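Local coordinates for PHB depolymerase (Penicillium funiculosum, PDB 2D81), which hydrolyses the ester bonds of the biopolyester polyhydroxybutyrate, as an alpha/beta hydrolase with a circularly permuted fold, at residues A2-S14 and I306-Q318. Sequence-based numbering, arbitrary orientation.
Sequences ALPAFNVNPNSVS and IVGQVKQIVSGFQ
Leu3 lays its branched end along the last turns of helix 301-314. A chi1 of 179° swings CG away from the backbone N and over the helix, where CD2 rests 3.5 Å from Gln309 O; CD1 lies 4.1 Å from Ile313 CG1, the side chains crossing at about a right angle. Gln312, running oppositely past Leu3, bends at chi2 (56°) and brings NE2 to 3.1 Å from Leu3 O, a rather bent hydrogen bond. Ile313 faces the sheet: its CG2 packs 3.9 Å from Val8 CG2, and strand 256-260 adds Leu259. The Ile313 carbonyl O accepts a hydrogen bond from Phe6 N (2.9 Å). Here the N-terminal segment, entering strand 13-18 of the central sheet, packs on the C-terminal helix and tail of the circularly permuted alpha/beta hydrolase fold. Beyond the helix, Gly316, lacking a side chain, brings CA to 3.0 Å from Phe6 O, and Phe317 lies against Asn9 and Pro10, where the chain begins its corner. One face of its ring takes CH-pi contacts from Asn9 CA, 3.9 Å from the centroid, and Pro10 CD. The Asn7 amide is held at both ends: OD1 accepts a hydrogen bond from Gln318 N (3.0 Å), well above the carbonyl plane, and ND2 bonds to Gly217 O.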
ATOM      1  N   ALA A   2       2.948  19.630 -11.853  1.00 20.93           N
ATOM      2  CA  ALA A   2       2.569  19.706 -10.448  1.00 20.44           C
ATOM      3  C   ALA A   2       1.405  18.762 -10.160  1.00 18.43           C
ATOM      4  O   ALA A   2       0.589  18.485 -11.036  1.00 20.47           O
ATOM      5  CB  ALA A   2       2.184  21.136 -10.087  1.00 20.39           C
ATOM      6  N   LEU A   3       1.341  18.264  -8.929  1.00 15.59           N
ATOM      7  CA  LEU A   3       0.226  17.431  -8.489  1.00 11.83           C
ATOM      8  C   LEU A   3      -1.006  18.313  -8.269  1.00 11.77           C
ATOM      9  O   LEU A   3      -0.975  19.239  -7.458  1.00 11.18           O
ATOM     10  CB  LEU A   3       0.600  16.719  -7.186  1.00  9.74           C
ATOM     11  CG  LEU A   3      -0.429  15.797  -6.529  1.00  8.29           C
ATOM     12  CD1 LEU A   3      -0.766  14.639  -7.463  1.00  7.58           C
ATOM     13  CD2 LEU A   3       0.139  15.269  -5.217  1.00  9.14           C
ATOM     14  N   PRO A   4      -2.105  18.034  -8.990  1.00 11.95           N
ATOM     15  CA  PRO A   4      -3.341  18.815  -8.864  1.00 12.12           C
ATOM     16  C   PRO A   4      -4.104  18.600  -7.561  1.00 11.63           C
ATOM     17  O   PRO A   4      -3.981  17.557  -6.911  1.00 10.88           O
ATOM     18  CB  PRO A   4      -4.165  18.364 -10.075  1.00 13.22           C
ATOM     19  CG  PRO A   4      -3.132  17.874 -11.047  1.00 14.06           C
ATOM     20  CD  PRO A   4      -2.194  17.122 -10.141  1.00 12.82           C
ATOM     21  N   ALA A   5      -4.896  19.601  -7.192  1.00 11.56           N
ATOM     22  CA  ALA A   5      -5.920  19.447  -6.170  1.00 11.77           C
ATOM     23  C   ALA A   5      -7.210  19.008  -6.854  1.00 11.94           C
ATOM     24  O   ALA A   5      -7.578  19.541  -7.905  1.00 12.15           O
ATOM     25  CB  ALA A   5      -6.140  20.771  -5.441  1.00 11.97           C
ATOM     26  N   PHE A   6      -7.887  18.029  -6.263  1.00 10.80           N
ATOM     27  CA  PHE A   6      -9.148  17.540  -6.805  1.00 10.19           C
ATOM     28  C   PHE A   6     -10.272  17.652  -5.782  1.00 10.89           C
ATOM     29  O   PHE A   6     -10.026  17.894  -4.600  1.00  9.89           O
ATOM     30  CB  PHE A   6      -9.005  16.083  -7.254  1.00 10.83           C
ATOM     31  CG  PHE A   6      -8.138  15.904  -8.466  1.00  9.63           C
ATOM     32  CD1 PHE A   6      -6.765  15.730  -8.338  1.00 12.07           C
ATOM     33  CD2 PHE A   6      -8.697  15.929  -9.737  1.00 12.13           C
ATOM     34  CE1 PHE A   6      -5.959  15.582  -9.466  1.00 13.22           C
ATOM     35  CE2 PHE A   6      -7.900  15.782 -10.871  1.00 11.73           C
ATOM     36  CZ  PHE A   6      -6.530  15.608 -10.734  1.00 11.72           C
ATOM     37  N   ASN A   7     -11.508  17.482  -6.242  1.00  9.83           N
ATOM     38  CA  ASN A   7     -12.645  17.515  -5.339  1.00  9.65           C
ATOM     39  C   ASN A   7     -12.791  16.142  -4.704  1.00  9.75           C
ATOM     40  O   ASN A   7     -13.638  15.337  -5.103  1.00  9.89           O
ATOM     41  CB  ASN A   7     -13.927  17.891  -6.088  1.00  9.50           C
ATOM     42  CG  ASN A   7     -15.100  18.107  -5.150  1.00 10.49           C
ATOM     43  OD1 ASN A   7     -14.942  18.075  -3.930  1.00  8.61           O
ATOM     44  ND2 ASN A   7     -16.279  18.338  -5.716  1.00  6.68           N
ATOM     45  N   VAL A   8     -11.940  15.881  -3.721  1.00  9.05           N
ATOM     46  CA  VAL A   8     -11.936  14.607  -3.015  1.00  7.27           C
ATOM     47  C   VAL A   8     -12.241  14.847  -1.545  1.00  7.54           C
ATOM     48  O   VAL A   8     -11.615  15.691  -0.904  1.00  8.22           O
ATOM     49  CB  VAL A   8     -10.563  13.913  -3.136  1.00  7.77           C
ATOM     50  CG1 VAL A   8     -10.537  12.654  -2.279  1.00  9.19           C
ATOM     51  CG2 VAL A   8     -10.281  13.569  -4.594  1.00  6.80           C
ATOM     52  N   ASN A   9     -13.205  14.106  -1.011  1.00  7.65           N
ATOM     53  CA  ASN A   9     -13.539  14.238   0.400  1.00 10.19           C
ATOM     54  C   ASN A   9     -12.405  13.659   1.241  1.00 10.71           C
ATOM     55  O   ASN A   9     -12.010  12.511   1.053  1.00 11.49           O
ATOM     56  CB  ASN A   9     -14.839  13.501   0.721  1.00 11.09           C
ATOM     57  CG  ASN A   9     -15.449  13.957   2.033  1.00 13.68           C
ATOM     58  OD1 ASN A   9     -14.741  14.147   3.021  1.00 14.22           O
ATOM     59  ND2 ASN A   9     -16.766  14.130   2.050  1.00 15.65           N
ATOM     60  N   PRO A  10     -11.863  14.453   2.179  1.00 11.05           N
ATOM     61  CA  PRO A  10     -10.770  13.983   3.036  1.00 11.17           C
ATOM     62  C   PRO A  10     -11.158  12.767   3.876  1.00 11.47           C
ATOM     63  O   PRO A  10     -10.293  12.057   4.386  1.00 10.65           O
ATOM     64  CB  PRO A  10     -10.459  15.204   3.902  1.00 12.41           C
ATOM     65  CG  PRO A  10     -10.828  16.354   3.009  1.00 14.34           C
ATOM     66  CD  PRO A  10     -12.130  15.884   2.408  1.00 12.45           C
ATOM     67  N   ASN A  11     -12.459  12.529   4.021  1.00 11.33           N
ATOM     68  CA  ASN A  11     -12.931  11.415   4.838  1.00 12.34           C
ATOM     69  C   ASN A  11     -13.110  10.137   4.019  1.00 11.13           C
ATOM     70  O   ASN A  11     -13.728   9.181   4.486  1.00 11.23           O
ATOM     71  CB  ASN A  11     -14.263  11.761   5.515  1.00 15.52           C
ATOM     72  CG  ASN A  11     -15.399  11.931   4.521  1.00 20.37           C
ATOM     73  OD1 ASN A  11     -15.443  11.264   3.485  1.00 20.61           O
ATOM     74  ND2 ASN A  11     -16.338  12.817   4.839  1.00 24.26           N
ATOM     75  N   SER A  12     -12.573  10.122   2.801  1.00  9.36           N
ATOM     76  CA  SER A  12     -12.778   8.991   1.902  1.00  8.39           C
ATOM     77  C   SER A  12     -11.453   8.384   1.456  1.00  9.01           C
ATOM     78  O   SER A  12     -11.387   7.707   0.425  1.00 10.97           O
ATOM     79  CB  SER A  12     -13.565   9.434   0.669  1.00 11.66           C
ATOM     80  OG  SER A  12     -12.797  10.325  -0.121  1.00 13.90           O
ATOM     81  N   VAL A  13     -10.403   8.625   2.234  1.00  7.73           N
ATOM     82  CA  VAL A  13      -9.052   8.222   1.847  1.00  7.06           C
ATOM     83  C   VAL A  13      -8.662   6.864   2.433  1.00  7.42           C
ATOM     84  O   VAL A  13      -8.963   6.557   3.591  1.00  7.13           O
ATOM     85  CB  VAL A  13      -8.016   9.285   2.290  1.00  6.15           C
ATOM     86  CG1 VAL A  13      -6.614   8.855   1.879  1.00  7.88           C
ATOM     87  CG2 VAL A  13      -8.355  10.636   1.661  1.00  7.42           C
ATOM     88  N   SER A  14      -7.990   6.057   1.620  1.00  5.37           N
ATOM     89  CA  SER A  14      -7.506   4.747   2.046  1.00  6.69           C
ATOM     90  C   SER A  14      -6.232   4.394   1.284  1.00  6.08           C
ATOM     91  O   SER A  14      -5.813   5.134   0.390  1.00  7.11           O
ATOM     92  CB  SER A  14      -8.575   3.678   1.791  1.00  8.22           C
ATOM     93  OG  SER A  14      -8.903   3.603   0.412  1.00  7.49           O
ATOM     94  N   ILE A 306       4.179  10.694   0.901  1.00  6.80           N
ATOM     95  CA  ILE A 306       2.905  10.144   0.458  1.00  7.03           C
ATOM     96  C   ILE A 306       1.731  10.902   1.071  1.00  6.78           C
ATOM     97  O   ILE A 306       0.772  11.239   0.377  1.00  7.10           O
ATOM     98  CB  ILE A 306       2.807   8.643   0.812  1.00  5.58           C
ATOM     99  CG1 ILE A 306       3.907   7.873   0.065  1.00  8.67           C
ATOM    100  CG2 ILE A 306       1.430   8.096   0.426  1.00  6.43           C
ATOM    101  CD1 ILE A 306       4.035   6.412   0.479  1.00  7.41           C
ATOM    102  N   VAL A 307       1.809  11.181   2.368  1.00  6.36           N
ATOM    103  CA  VAL A 307       0.764  11.953   3.030  1.00  6.54           C
ATOM    104  C   VAL A 307       0.670  13.362   2.449  1.00  6.78           C
ATOM    105  O   VAL A 307      -0.419  13.924   2.338  1.00  6.24           O
ATOM    106  CB  VAL A 307       1.019  12.044   4.552  1.00  6.17           C
ATOM    107  CG1 VAL A 307       0.023  13.005   5.196  1.00  7.59           C
ATOM    108  CG2 VAL A 307       0.885  10.661   5.174  1.00  8.41           C
ATOM    109  N   GLY A 308       1.816  13.926   2.079  1.00  6.70           N
ATOM    110  CA  GLY A 308       1.825  15.251   1.482  1.00  8.02           C
ATOM    111  C   GLY A 308       1.125  15.258   0.139  1.00  9.07           C
ATOM    112  O   GLY A 308       0.407  16.203  -0.197  1.00  9.77           O
ATOM    113  N   GLN A 309       1.339  14.197  -0.631  1.00  6.93           N
ATOM    114  CA  GLN A 309       0.634  14.007  -1.889  1.00  7.77           C
ATOM    115  C   GLN A 309      -0.866  13.926  -1.645  1.00  6.83           C
ATOM    116  O   GLN A 309      -1.655  14.565  -2.339  1.00  7.85           O
ATOM    117  CB  GLN A 309       1.125  12.728  -2.571  1.00  7.86           C
ATOM    118  CG  GLN A 309       2.559  12.815  -3.085  1.00  7.85           C
ATOM    119  CD  GLN A 309       3.060  11.496  -3.632  1.00  6.98           C
ATOM    120  OE1 GLN A 309       2.270  10.641  -4.024  1.00  8.73           O
ATOM    121  NE2 GLN A 309       4.382  11.328  -3.674  1.00  6.81           N
ATOM    122  N   VAL A 310      -1.257  13.141  -0.647  1.00  6.89           N
ATOM    123  CA  VAL A 310      -2.667  12.978  -0.325  1.00  6.46           C
ATOM    124  C   VAL A 310      -3.291  14.310   0.074  1.00  6.85           C
ATOM    125  O   VAL A 310      -4.381  14.658  -0.385  1.00  5.67           O
ATOM    126  CB  VAL A 310      -2.856  11.966   0.823  1.00  6.90           C
ATOM    127  CG1 VAL A 310      -4.288  12.006   1.327  1.00  8.08           C
ATOM    128  CG2 VAL A 310      -2.505  10.570   0.336  1.00  7.42           C
ATOM    129  N   LYS A 311      -2.599  15.051   0.934  1.00  6.76           N
ATOM    130  CA  LYS A 311      -3.116  16.323   1.430  1.00  9.10           C
ATOM    131  C   LYS A 311      -3.378  17.283   0.274  1.00  9.76           C
ATOM    132  O   LYS A 311      -4.358  18.031   0.286  1.00  8.98           O
ATOM    133  CB  LYS A 311      -2.117  16.961   2.397  1.00 11.71           C
ATOM    134  CG  LYS A 311      -1.791  16.132   3.632  1.00 17.94           C
ATOM    135  CD  LYS A 311      -2.818  16.306   4.735  1.00 20.13           C
ATOM    136  CE  LYS A 311      -2.354  15.614   6.009  1.00 22.25           C
ATOM    137  NZ  LYS A 311      -3.259  15.862   7.165  1.00 23.14           N
ATOM    138  N   GLN A 312      -2.496  17.261  -0.722  1.00  8.22           N
ATOM    139  CA  GLN A 312      -2.641  18.126  -1.888  1.00  8.82           C
ATOM    140  C   GLN A 312      -3.881  17.745  -2.690  1.00  8.51           C
ATOM    141  O   GLN A 312      -4.681  18.604  -3.061  1.00  8.51           O
ATOM    142  CB  GLN A 312      -1.393  18.031  -2.768  1.00  7.62           C
ATOM    143  CG  GLN A 312      -1.494  18.735  -4.126  1.00 10.01           C
ATOM    144  CD  GLN A 312      -1.850  20.208  -4.019  1.00 10.75           C
ATOM    145  OE1 GLN A 312      -1.724  20.819  -2.956  1.00 11.48           O
ATOM    146  NE2 GLN A 312      -2.288  20.790  -5.130  1.00 13.97           N
ATOM    147  N   ILE A 313      -4.044  16.452  -2.944  1.00  6.22           N
ATOM    148  CA  ILE A 313      -5.174  15.978  -3.732  1.00  8.09           C
ATOM    149  C   ILE A 313      -6.518  16.305  -3.081  1.00  8.33           C
ATOM    150  O   ILE A 313      -7.461  16.688  -3.767  1.00 10.00           O
ATOM    151  CB  ILE A 313      -5.078  14.458  -3.971  1.00  4.97           C
ATOM    152  CG1 ILE A 313      -3.900  14.163  -4.907  1.00  6.47           C
ATOM    153  CG2 ILE A 313      -6.385  13.929  -4.557  1.00  7.87           C
ATOM    154  CD1 ILE A 313      -3.542  12.696  -5.026  1.00  6.28           C
ATOM    155  N   VAL A 314      -6.612  16.158  -1.763  1.00  7.48           N
ATOM    156  CA  VAL A 314      -7.892  16.381  -1.093  1.00  9.33           C
ATOM    157  C   VAL A 314      -8.137  17.856  -0.792  1.00 10.66           C
ATOM    158  O   VAL A 314      -9.220  18.231  -0.343  1.00 10.67           O
ATOM    159  CB  VAL A 314      -7.993  15.584   0.231  1.00  9.47           C
ATOM    160  CG1 VAL A 314      -7.748  14.110  -0.035  1.00  8.86           C
ATOM    161  CG2 VAL A 314      -7.001  16.125   1.249  1.00 11.18           C
ATOM    162  N   SER A 315      -7.133  18.692  -1.044  1.00 10.92           N
ATOM    163  CA  SER A 315      -7.241  20.118  -0.734  1.00 10.52           C
ATOM    164  C   SER A 315      -8.228  20.821  -1.661  1.00 11.06           C
ATOM    165  O   SER A 315      -8.558  21.990  -1.457  1.00 10.93           O
ATOM    166  CB  SER A 315      -5.873  20.796  -0.845  1.00 10.71           C
ATOM    167  OG  SER A 315      -5.468  20.920  -2.198  1.00 10.70           O
ATOM    168  N   GLY A 316      -8.697  20.107  -2.680  1.00 10.26           N
ATOM    169  CA  GLY A 316      -9.661  20.685  -3.596  1.00 11.30           C
ATOM    170  C   GLY A 316     -11.101  20.357  -3.246  1.00 12.27           C
ATOM    171  O   GLY A 316     -12.015  20.692  -4.000  1.00 12.70           O
ATOM    172  N   PHE A 317     -11.311  19.700  -2.107  1.00 13.17           N
ATOM    173  CA  PHE A 317     -12.661  19.330  -1.689  1.00 14.21           C
ATOM    174  C   PHE A 317     -13.543  20.571  -1.626  1.00 16.39           C
ATOM    175  O   PHE A 317     -13.164  21.581  -1.035  1.00 16.09           O
ATOM    176  CB  PHE A 317     -12.625  18.643  -0.318  1.00 12.83           C
ATOM    177  CG  PHE A 317     -13.975  18.195   0.175  1.00 12.19           C
ATOM    178  CD1 PHE A 317     -14.796  17.403  -0.623  1.00 10.96           C
ATOM    179  CD2 PHE A 317     -14.418  18.552   1.446  1.00 11.86           C
ATOM    180  CE1 PHE A 317     -16.039  16.973  -0.164  1.00 11.19           C
ATOM    181  CE2 PHE A 317     -15.663  18.125   1.917  1.00 11.26           C
ATOM    182  CZ  PHE A 317     -16.474  17.334   1.111  1.00 11.44           C
ATOM    183  N   GLN A 318     -14.721  20.489  -2.238  1.00 18.13           N
ATOM    184  CA  GLN A 318     -15.614  21.639  -2.320  1.00 22.38           C
ATOM    185  C   GLN A 318     -16.809  21.512  -1.375  1.00 23.35           C
ATOM    186  O   GLN A 318     -16.893  20.491  -0.660  1.00 23.92           O
ATOM    187  CB  GLN A 318     -16.090  21.816  -3.765  1.00 23.78           C
ATOM    188  CG  GLN A 318     -14.958  22.152  -4.733  1.00 27.54           C
ATOM    189  CD  GLN A 318     -15.415  22.228  -6.177  1.00 30.03           C
ATOM    190  OE1 GLN A 318     -16.368  22.934  -6.502  1.00 32.17           O
ATOM    191  NE2 GLN A 318     -14.728  21.506  -7.056  1.00 30.97           N
ATOM    192  OXT GLN A 318     -17.646  22.441  -1.355  1.00 25.08           O
TER